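Local atomic coordinates of naphthalene dioxygenase large subunit (Rhodococcus sp., PDB entry 2B1X), a protein that forms the large subunit of a Rieske-type non-haem iron dioxygenase, carrying an Fe2/S2 cluster in one domain and a mononuclear iron in its catalytic domain. Residues Glu68-Val73 with His84-Arg89; Trp113-Thr118 with Trp140-Met145; Gly59-Arg64 with Gln94-Glu99. One frame throughout, in Å; residues are numbered along the deposited sequence.

Contact 1 of 3, residues Glu68-Val73 with His84-Arg89; sequences EDQFIV and HLNACR. With FES (Fe2/s2 (inorganic) cluster), chain H.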
loop_
_atom_site.group_PDB
_atom_site.type_symbol
_atom_site.label_atom_id
_atom_site.label_comp_id
_atom_site.label_asym_id
_atom_site.label_seq_id
_atom_site.Cartn_x
_atom_site.Cartn_y
_atom_site.Cartn_z
ATOM N N GLU A 68 1.877 -13.608 13.476
ATOM C CA GLU A 68 0.800 -13.777 12.518
ATOM C C GLU A 68 -0.174 -14.886 12.963
ATOM O O GLU A 68 -1.242 -15.066 12.346
ATOM C CB GLU A 68 1.369 -14.133 11.108
ATOM C CG GLU A 68 2.153 -13.027 10.385
ATOM C CD GLU A 68 3.582 -12.876 10.875
ATOM O OE1 GLU A 68 4.107 -13.762 11.569
ATOM O OE2 GLU A 68 4.201 -11.840 10.570
ATOM N N ASP A 69 0.179 -15.691 13.968
ATOM C CA ASP A 69 -0.753 -16.754 14.371
ATOM C C ASP A 69 -1.893 -16.212 15.210
ATOM O O ASP A 69 -1.675 -15.473 16.184
ATOM C CB ASP A 69 -0.082 -17.879 15.124
ATOM C CG ASP A 69 0.654 -18.811 14.201
ATOM O OD1 ASP A 69 -0.009 -19.476 13.361
ATOM O OD2 ASP A 69 1.900 -18.904 14.243
ATOM N N GLN A 70 -3.100 -16.642 14.845
ATOM C CA GLN A 70 -4.301 -16.153 15.446
ATOM C C GLN A 70 -4.941 -17.234 16.313
ATOM O O GLN A 70 -5.143 -18.354 15.845
ATOM C CB GLN A 70 -5.247 -15.693 14.336
ATOM C CG GLN A 70 -6.373 -14.812 14.831
ATOM C CD GLN A 70 -7.359 -14.492 13.718
ATOM O OE1 GLN A 70 -8.003 -15.377 13.240
ATOM N NE2 GLN A 70 -7.475 -13.227 13.331
ATOM N N PHE A 71 -5.259 -16.878 17.569
ATOM C CA PHE A 71 -5.782 -17.816 18.552
ATOM C C PHE A 71 -7.079 -17.336 19.141
ATOM O O PHE A 71 -7.215 -16.151 19.452
ATOM C CB PHE A 71 -4.763 -18.061 19.683
ATOM C CG PHE A 71 -3.558 -18.807 19.236
ATOM C CD1 PHE A 71 -2.446 -18.120 18.721
ATOM C CD2 PHE A 71 -3.544 -20.209 19.270
ATOM C CE1 PHE A 71 -1.314 -18.830 18.261
ATOM C CE2 PHE A 71 -2.419 -20.931 18.815
ATOM C CZ PHE A 71 -1.313 -20.236 18.292
ATOM N N ILE A 72 -8.046 -18.245 19.282
ATOM C CA ILE A 72 -9.221 -17.964 20.115
ATOM C C ILE A 72 -8.851 -18.235 21.578
ATOM O O ILE A 72 -8.390 -19.337 21.924
ATOM C CB ILE A 72 -10.415 -18.890 19.706
ATOM C CG1 ILE A 72 -10.857 -18.615 18.271
ATOM C CG2 ILE A 72 -11.580 -18.712 20.627
ATOM C CD1 ILE A 72 -11.633 -19.812 17.682
ATOM N N VAL A 73 -9.052 -17.233 22.434
ATOM C CA VAL A 73 -8.782 -17.410 23.841
ATOM C C VAL A 73 -10.137 -17.326 24.512
ATOM O O VAL A 73 -10.780 -16.301 24.433
ATOM C CB VAL A 73 -7.779 -16.329 24.374
ATOM C CG1 VAL A 73 -7.557 -16.484 25.907
ATOM C CG2 VAL A 73 -6.464 -16.444 23.622
ATOM N N HIS A 84 -7.152 -21.780 21.289
ATOM C CA HIS A 84 -7.322 -22.591 20.088
ATOM C C HIS A 84 -6.809 -21.856 18.883
ATOM O O HIS A 84 -7.232 -20.729 18.646
ATOM C CB HIS A 84 -8.810 -22.786 19.768
ATOM C CG HIS A 84 -9.640 -23.320 20.884
ATOM N ND1 HIS A 84 -9.402 -24.549 21.480
ATOM C CD2 HIS A 84 -10.762 -22.829 21.458
ATOM C CE1 HIS A 84 -10.314 -24.761 22.410
ATOM N NE2 HIS A 84 -11.163 -23.746 22.398
ATOM N N LEU A 85 -5.975 -22.490 18.061
ATOM C CA LEU A 85 -5.610 -21.910 16.784
ATOM C C LEU A 85 -6.876 -21.672 15.958
ATOM O O LEU A 85 -7.695 -22.595 15.761
ATOM C CB LEU A 85 -4.618 -22.821 16.008
ATOM C CG LEU A 85 -4.154 -22.295 14.632
ATOM C CD1 LEU A 85 -3.174 -21.140 14.844
ATOM C CD2 LEU A 85 -3.500 -23.425 13.790
ATOM N N ASN A 86 -7.037 -20.450 15.449
ATOM C CA ASN A 86 -8.261 -20.066 14.758
ATOM C C ASN A 86 -8.278 -20.494 13.288
ATOM O O ASN A 86 -8.409 -19.665 12.366
ATOM C CB ASN A 86 -8.486 -18.569 14.894
ATOM C CG ASN A 86 -9.858 -18.140 14.407
ATOM O OD1 ASN A 86 -10.756 -18.961 14.259
ATOM N ND2 ASN A 86 -10.009 -16.844 14.116
ATOM N N ALA A 87 -8.171 -21.800 13.083
ATOM C CA ALA A 87 -7.951 -22.388 11.768
ATOM C C ALA A 87 -8.612 -23.733 11.793
ATOM O O ALA A 87 -8.163 -24.626 12.511
ATOM C CB ALA A 87 -6.439 -22.524 11.467
ATOM N N CYS A 88 -9.687 -23.878 11.019
ATOM C CA CYS A 88 -10.393 -25.138 10.863
ATOM C C CYS A 88 -9.422 -26.227 10.408
ATOM O O CYS A 88 -8.513 -25.966 9.610
ATOM C CB CYS A 88 -11.522 -24.968 9.831
ATOM S SG CYS A 88 -12.548 -26.451 9.609
ATOM N N ARG A 89 -9.601 -27.437 10.928
ATOM C CA ARG A 89 -8.688 -28.542 10.684
ATOM C C ARG A 89 -8.879 -29.133 9.289
ATOM O O ARG A 89 -8.067 -29.920 8.843
ATOM C CB ARG A 89 -8.911 -29.643 11.743
ATOM C CG ARG A 89 -8.550 -29.202 13.194
ATOM C CD ARG A 89 -7.100 -28.747 13.378
ATOM N NE ARG A 89 -6.144 -29.751 12.903
ATOM C CZ ARG A 89 -5.701 -30.794 13.619
ATOM N NH1 ARG A 89 -6.141 -31.018 14.862
ATOM N NH2 ARG A 89 -4.818 -31.641 13.081
HETATM FE FE1 FES H . -13.962 -27.189 5.486
HETATM FE FE2 FES H . -13.780 -25.673 7.780
HETATM S S1 FES H . -15.357 -27.143 7.245
HETATM S S2 FES H . -12.505 -25.569 5.942
#
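An antiparallel beta hairpin of the Rieske domain pairs Phe71 with Leu85 and Ile72 with His84, and the loop that follows its second strand leads to the Fe2/S2 cluster. Ile72 and His84 form the hydrogen-bonded pair: Ile72 N lies 2.7 Å from His84 O, and His84 N lies 2.8 Å from Ile72 O. Beyond the last strand pair, Asn86 N still donates to Gln70 O at 2.9 Å with a nearly straight N-H...O angle of 171°. Side chains extend this pairing. The Gln70 and Asn86 side chains run alongside each other in the same direction, their amide planes 29° apart, and Asn86 ND2 donates to Gln70 OE1 at 2.6 Å from above the carbonyl plane. Asn86 CG stands anti to the backbone N (chi1 -170°), beside the Ile72 side chain; its OD1 is 3.6 Å from Ile72 CD1. In the non-hydrogen-bonded pair, Leu85 CD1 rests over one face of the Phe71 ring toward its rim, 4.0 Å from CZ. Three residues past Leu85, Cys88 SG binds cluster iron FE2 at 2.3 Å. Phe387 of the second large subunit packs on Phe71 and Leu85, while strand 60-66 flanks strand 69-75 on its side away from 81-85.

Contact 2 of 3, residues Trp113-Thr118 with Trp140-Met145; sequences WTYSNT and WNLRPM. With FES (Fe2/s2 (inorganic) cluster), chain H.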
loop_
_atom_site.group_PDB
_atom_site.type_symbol
_atom_site.label_atom_id
_atom_site.label_comp_id
_atom_site.label_asym_id
_atom_site.label_seq_id
_atom_site.Cartn_x
_atom_site.Cartn_y
_atom_site.Cartn_z
ATOM N N TRP A 113 -17.992 -27.857 9.598
ATOM C CA TRP A 113 -17.458 -28.605 10.727
ATOM C C TRP A 113 -17.707 -27.731 11.949
ATOM O O TRP A 113 -17.532 -26.515 11.890
ATOM C CB TRP A 113 -15.959 -28.831 10.557
ATOM C CG TRP A 113 -15.597 -29.956 9.548
ATOM C CD1 TRP A 113 -16.359 -30.421 8.528
ATOM C CD2 TRP A 113 -14.383 -30.717 9.518
ATOM N NE1 TRP A 113 -15.696 -31.418 7.852
ATOM C CE2 TRP A 113 -14.489 -31.634 8.461
ATOM C CE3 TRP A 113 -13.227 -30.745 10.317
ATOM C CZ2 TRP A 113 -13.472 -32.531 8.145
ATOM C CZ3 TRP A 113 -12.217 -31.637 10.003
ATOM C CH2 TRP A 113 -12.347 -32.522 8.935
ATOM N N THR A 114 -18.145 -28.360 13.031
ATOM C CA THR A 114 -18.611 -27.630 14.208
ATOM C C THR A 114 -17.804 -28.061 15.411
ATOM O O THR A 114 -17.705 -29.267 15.696
ATOM C CB THR A 114 -20.110 -27.958 14.420
ATOM O OG1 THR A 114 -20.832 -27.555 13.240
ATOM C CG2 THR A 114 -20.721 -27.110 15.551
ATOM N N TYR A 115 -17.282 -27.069 16.132
ATOM C CA TYR A 115 -16.426 -27.291 17.281
ATOM C C TYR A 115 -17.069 -26.747 18.550
ATOM O O TYR A 115 -17.611 -25.639 18.553
ATOM C CB TYR A 115 -15.045 -26.647 17.075
ATOM C CG TYR A 115 -14.304 -27.066 15.780
ATOM C CD1 TYR A 115 -14.557 -26.422 14.572
ATOM C CD2 TYR A 115 -13.323 -28.063 15.796
ATOM C CE1 TYR A 115 -13.862 -26.792 13.403
ATOM C CE2 TYR A 115 -12.615 -28.413 14.672
ATOM C CZ TYR A 115 -12.892 -27.786 13.468
ATOM O OH TYR A 115 -12.196 -28.141 12.338
ATOM N N SER A 116 -17.032 -27.532 19.628
ATOM C CA SER A 116 -17.273 -26.965 20.969
ATOM C C SER A 116 -16.259 -25.884 21.280
ATOM O O SER A 116 -15.138 -25.918 20.764
ATOM C CB SER A 116 -17.179 -28.074 22.014
ATOM O OG SER A 116 -17.471 -27.585 23.297
ATOM N N ASN A 117 -16.613 -24.938 22.165
ATOM C CA ASN A 117 -15.620 -23.967 22.646
ATOM C C ASN A 117 -14.543 -24.635 23.517
ATOM O O ASN A 117 -13.521 -24.048 23.858
ATOM C CB ASN A 117 -16.276 -22.764 23.355
ATOM C CG ASN A 117 -17.202 -23.166 24.461
ATOM O OD1 ASN A 117 -17.142 -24.285 24.990
ATOM N ND2 ASN A 117 -18.083 -22.243 24.832
ATOM N N THR A 118 -14.801 -25.886 23.840
ATOM C CA THR A 118 -13.824 -26.813 24.389
ATOM C C THR A 118 -12.662 -27.082 23.378
ATOM O O THR A 118 -11.534 -27.456 23.749
ATOM C CB THR A 118 -14.643 -28.111 24.595
ATOM O OG1 THR A 118 -14.892 -28.355 25.982
ATOM C CG2 THR A 118 -13.940 -29.295 24.054
ATOM N N TRP A 140 -9.206 -34.518 14.978
ATOM C CA TRP A 140 -9.311 -33.235 14.287
ATOM C C TRP A 140 -9.961 -32.125 15.104
ATOM O O TRP A 140 -10.708 -31.299 14.546
ATOM C CB TRP A 140 -9.996 -33.433 12.931
ATOM C CG TRP A 140 -9.284 -34.542 12.188
ATOM C CD1 TRP A 140 -9.628 -35.851 12.163
ATOM C CD2 TRP A 140 -8.055 -34.436 11.448
ATOM N NE1 TRP A 140 -8.706 -36.572 11.448
ATOM C CE2 TRP A 140 -7.717 -35.737 11.015
ATOM C CE3 TRP A 140 -7.182 -33.378 11.144
ATOM C CZ2 TRP A 140 -6.587 -36.003 10.243
ATOM C CZ3 TRP A 140 -6.053 -33.644 10.363
ATOM C CH2 TRP A 140 -5.771 -34.940 9.923
ATOM N N ASN A 141 -9.622 -32.075 16.398
ATOM C CA ASN A 141 -9.995 -30.964 17.275
ATOM C C ASN A 141 -9.202 -29.727 16.864
ATOM O O ASN A 141 -8.180 -29.847 16.188
ATOM C CB ASN A 141 -9.710 -31.308 18.752
ATOM C CG ASN A 141 -10.564 -32.494 19.252
ATOM O OD1 ASN A 141 -11.566 -32.860 18.618
ATOM N ND2 ASN A 141 -10.170 -33.085 20.397
ATOM N N LEU A 142 -9.662 -28.551 17.272
ATOM C CA LEU A 142 -8.889 -27.330 17.035
ATOM C C LEU A 142 -7.537 -27.497 17.712
ATOM O O LEU A 142 -7.445 -28.059 18.835
ATOM C CB LEU A 142 -9.629 -26.107 17.619
ATOM C CG LEU A 142 -10.953 -25.723 16.935
ATOM C CD1 LEU A 142 -11.618 -24.533 17.660
ATOM C CD2 LEU A 142 -10.781 -25.421 15.444
ATOM N N ARG A 143 -6.488 -27.022 17.043
ATOM C CA ARG A 143 -5.129 -27.154 17.598
ATOM C C ARG A 143 -4.921 -26.261 18.813
ATOM O O ARG A 143 -5.071 -25.044 18.727
ATOM C CB ARG A 143 -4.050 -26.870 16.559
ATOM C CG ARG A 143 -4.084 -27.819 15.390
ATOM C CD ARG A 143 -3.055 -27.482 14.324
ATOM N NE ARG A 143 -1.694 -27.798 14.778
ATOM C CZ ARG A 143 -0.608 -27.234 14.290
ATOM N NH1 ARG A 143 -0.721 -26.316 13.337
ATOM N NH2 ARG A 143 0.588 -27.596 14.743
ATOM N N PRO A 144 -4.543 -26.864 19.935
ATOM C CA PRO A 144 -4.315 -26.099 21.153
ATOM C C PRO A 144 -3.042 -25.262 21.020
ATOM O O PRO A 144 -2.115 -25.639 20.285
ATOM C CB PRO A 144 -4.123 -27.188 22.235
ATOM C CG PRO A 144 -4.390 -28.492 21.610
ATOM C CD PRO A 144 -4.284 -28.309 20.118
ATOM N N MET A 145 -3.036 -24.114 21.679
ATOM C CA MET A 145 -1.785 -23.422 22.026
ATOM C C MET A 145 -0.882 -24.457 22.726
ATOM O O MET A 145 -1.306 -25.068 23.701
ATOM C CB MET A 145 -2.105 -22.275 22.993
ATOM C CG MET A 145 -0.887 -21.506 23.553
ATOM S SD MET A 145 -0.045 -20.642 22.169
ATOM C CE MET A 145 -1.267 -19.301 21.979
HETATM FE FE1 FES H . -13.962 -27.189 5.486
HETATM FE FE2 FES H . -13.780 -25.673 7.780
HETATM S S1 FES H . -15.357 -27.143 7.245
HETATM S S2 FES H . -12.505 -25.569 5.942
#
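Tyr115 presents one ring face to Leu142 and its edge to the backbone of Trp140, where strand 114-116 of the cluster-binding part of the Rieske domain meets the loop that leads to strand 147-151. Leu142 CD2 sits 3.5 Å from the Tyr115 ring centroid and only 9° off the ring normal, a CH-pi contact over the middle of the face. Leu142 CG lies nearer the rim, 3.5 Å from Tyr115 CD2. The leucine side chain thus slants over the ring, its CG anti to the carbonyl carbon (chi1 -67°). In the plane of the same ring, Trp140 O approaches Tyr115 CE2 at 3.5 Å; this buried carbonyl has no hydrogen-bond partner in the model. The phenol tip turns instead to segment 84-89, with OH hydrogen-bonded to Arg89 N. The two tryptophans meet differently: their side chains cross at a slant, and the six-membered part of the Trp113 indole meets the base of Trp140, not its ring system. The other part of that indole approaches the cluster, with Trp113 CG 3.6 Å from sulfide S1, and His90 stacks on the ring. Between the tryptophans, the closest approach is Trp113 CZ3 to Trp140 CB, 4.1 Å.

Contact 3 of 3, residues Gly59-Arg64 with Gln94-Glu99; sequences GDYVVR and QVCRAE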
loop_
_atom_site.group_PDB
_atom_site.type_symbol
_atom_site.label_atom_id
_atom_site.label_comp_id
_atom_site.label_asym_id
_atom_site.label_seq_id
_atom_site.Cartn_x
_atom_site.Cartn_y
_atom_site.Cartn_z
ATOM N N GLY A 59 -18.272 -19.314 27.586
ATOM C CA GLY A 59 -18.577 -18.949 26.209
ATOM C C GLY A 59 -17.887 -17.684 25.701
ATOM O O GLY A 59 -17.779 -17.476 24.466
ATOM N N ASP A 60 -17.454 -16.823 26.626
ATOM C CA ASP A 60 -16.724 -15.588 26.288
ATOM C C ASP A 60 -15.407 -15.929 25.559
ATOM O O ASP A 60 -14.702 -16.892 25.909
ATOM C CB ASP A 60 -16.397 -14.778 27.535
ATOM C CG ASP A 60 -17.605 -14.030 28.128
ATOM O OD1 ASP A 60 -18.713 -14.006 27.543
ATOM O OD2 ASP A 60 -17.543 -13.431 29.221
ATOM N N TYR A 61 -15.085 -15.135 24.546
ATOM C CA TYR A 61 -13.818 -15.296 23.853
ATOM C C TYR A 61 -13.309 -13.973 23.307
ATOM O O TYR A 61 -14.104 -13.068 23.032
ATOM C CB TYR A 61 -13.976 -16.303 22.697
ATOM C CG TYR A 61 -14.829 -15.788 21.569
ATOM C CD1 TYR A 61 -14.262 -15.026 20.529
ATOM C CD2 TYR A 61 -16.196 -16.079 21.519
ATOM C CE1 TYR A 61 -15.054 -14.537 19.478
ATOM C CE2 TYR A 61 -16.993 -15.641 20.470
ATOM C CZ TYR A 61 -16.421 -14.858 19.454
ATOM O OH TYR A 61 -17.191 -14.408 18.405
ATOM N N VAL A 62 -11.988 -13.897 23.108
ATOM C CA VAL A 62 -11.354 -12.809 22.376
ATOM C C VAL A 62 -10.399 -13.498 21.387
ATOM O O VAL A 62 -9.983 -14.629 21.623
ATOM C CB VAL A 62 -10.579 -11.815 23.295
ATOM C CG1 VAL A 62 -11.545 -11.012 24.201
ATOM C CG2 VAL A 62 -9.519 -12.516 24.168
ATOM N N VAL A 63 -10.111 -12.837 20.280
ATOM C CA VAL A 63 -9.136 -13.338 19.310
ATOM C C VAL A 63 -7.805 -12.563 19.425
ATOM O O VAL A 63 -7.759 -11.356 19.216
ATOM C CB VAL A 63 -9.689 -13.292 17.892
ATOM C CG1 VAL A 63 -8.621 -13.800 16.892
ATOM C CG2 VAL A 63 -10.992 -14.163 17.774
ATOM N N ARG A 64 -6.722 -13.280 19.704
ATOM C CA ARG A 64 -5.428 -12.680 20.015
ATOM C C ARG A 64 -4.301 -13.380 19.275
ATOM O O ARG A 64 -4.567 -14.368 18.564
ATOM C CB ARG A 64 -5.224 -12.632 21.530
ATOM C CG ARG A 64 -6.310 -11.824 22.227
ATOM C CD ARG A 64 -6.166 -10.283 22.033
ATOM N NE ARG A 64 -7.365 -9.552 22.414
ATOM C CZ ARG A 64 -7.709 -9.236 23.671
ATOM N NH1 ARG A 64 -6.942 -9.586 24.715
ATOM N NH2 ARG A 64 -8.829 -8.573 23.893
ATOM N N GLN A 94 -10.846 -19.532 9.218
ATOM C CA GLN A 94 -11.144 -18.985 10.556
ATOM C C GLN A 94 -12.523 -19.469 10.979
ATOM O O GLN A 94 -13.487 -19.342 10.203
ATOM C CB GLN A 94 -11.164 -17.476 10.557
ATOM C CG GLN A 94 -9.826 -16.826 10.329
ATOM C CD GLN A 94 -9.999 -15.359 10.071
ATOM O OE1 GLN A 94 -10.541 -14.971 9.027
ATOM N NE2 GLN A 94 -9.575 -14.539 11.025
ATOM N N VAL A 95 -12.615 -20.059 12.174
ATOM C CA VAL A 95 -13.910 -20.510 12.701
ATOM C C VAL A 95 -14.533 -19.401 13.555
ATOM O O VAL A 95 -15.649 -19.524 14.078
ATOM C CB VAL A 95 -13.788 -21.838 13.486
ATOM C CG1 VAL A 95 -13.312 -22.952 12.517
ATOM C CG2 VAL A 95 -12.839 -21.715 14.694
ATOM N N CYS A 96 -13.793 -18.317 13.714
ATOM C CA CYS A 96 -14.338 -17.130 14.355
ATOM C C CYS A 96 -13.732 -15.912 13.674
ATOM O O CYS A 96 -12.520 -15.746 13.704
ATOM C CB CYS A 96 -14.008 -17.175 15.847
ATOM S SG CYS A 96 -14.522 -15.689 16.652
ATOM N N ARG A 97 -14.552 -15.105 12.993
ATOM C CA ARG A 97 -14.057 -13.900 12.323
ATOM C C ARG A 97 -14.385 -12.586 13.072
ATOM O O ARG A 97 -14.051 -11.484 12.568
ATOM C CB ARG A 97 -14.517 -13.830 10.859
ATOM C CG ARG A 97 -13.722 -14.647 9.850
ATOM C CD ARG A 97 -14.496 -14.929 8.499
ATOM N NE ARG A 97 -15.869 -15.398 8.755
ATOM C CZ ARG A 97 -17.004 -14.931 8.209
ATOM N NH1 ARG A 97 -17.034 -13.962 7.271
ATOM N NH2 ARG A 97 -18.152 -15.425 8.658
ATOM N N ALA A 98 -14.965 -12.700 14.281
ATOM C CA ALA A 98 -15.166 -11.556 15.180
ATOM C C ALA A 98 -13.931 -11.373 16.088
ATOM O O ALA A 98 -13.142 -12.294 16.224
ATOM C CB ALA A 98 -16.419 -11.757 16.023
ATOM N N GLU A 99 -13.772 -10.208 16.705
ATOM C CA GLU A 99 -12.616 -9.938 17.561
ATOM C C GLU A 99 -12.877 -10.402 19.001
ATOM O O GLU A 99 -11.962 -10.623 19.772
ATOM C CB GLU A 99 -12.265 -8.440 17.532
ATOM C CG GLU A 99 -11.777 -7.989 16.159
ATOM C CD GLU A 99 -11.558 -6.480 16.021
ATOM O OE1 GLU A 99 -11.035 -5.853 16.961
ATOM O OE2 GLU A 99 -11.859 -5.935 14.933
HETATM O O HOH W 1 -9.910 -8.596 21.133
#
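Tyr61 reaches from strand 60-66 to Cys96 and Ala98, its CG set between the backbone N and the carbonyl carbon (chi1 69°), the crowded position. From CB, which packs near Val73 O of the neighbouring strand, the ring extends past the cysteine sulfur. CD1 is 3.9 Å from Cys96 SG, and the next atom, CE1, comes to 3.1 Å. SG lies 4.0 Å from the ring centroid and 51° off its normal, so this sulfur-aromatic contact is oblique. CZ is 3.5 Å from SG, and at the tip OH lies 3.4 Å from Cys96 SG and 3.6 Å from Ala98 CB. Phe106 meets the ring edge-to-face, adding a second aromatic to this buried interior of the Rieske domain, where the segment 94-99 runs into strand 100-102 beside strand 60-66. The backbone junction is made by Val63 N, which donates to Glu99 O at 2.9 Å from above the carbonyl plane, 43° out of it. Glu99 O also accepts from a water that in turn accepts from Arg64 NH2, and the face of the Arg64 guanidinium lies against Val62 CG2. Val63 CG2 comes 3.2 Å from Ala98 O. The CB of Glu99 points away from strand 60-66, and its OE2 is hydrogen-bonded to Thr51 and Thr161 of a small subunit.

All three contacts lie within the Rieske domain. Contact 1 is nested inside the chain loop closed by contact 3, and contact 2 follows both. Strands 60-66 and 69-75 are sheet neighbours, joined by Phe71 N to Arg64 O at 2.8 Å; Asn86 ND2 to Cys96 O, also 2.8 Å, ties the second segments of contacts 1 and 3. Contacts 1 and 2, with centres about 9 Å apart, are linked by Leu85 N to Arg143 O and Arg89 NH1 to Asn141 O (2.7 Å), probable hydrogen bonds. Both reach the Fe2/S2 cluster, contact 1 through ligand Cys88 and contact 2 through Trp113, whereas the side chain of Cys96 in contact 3 is about 12 Å from it.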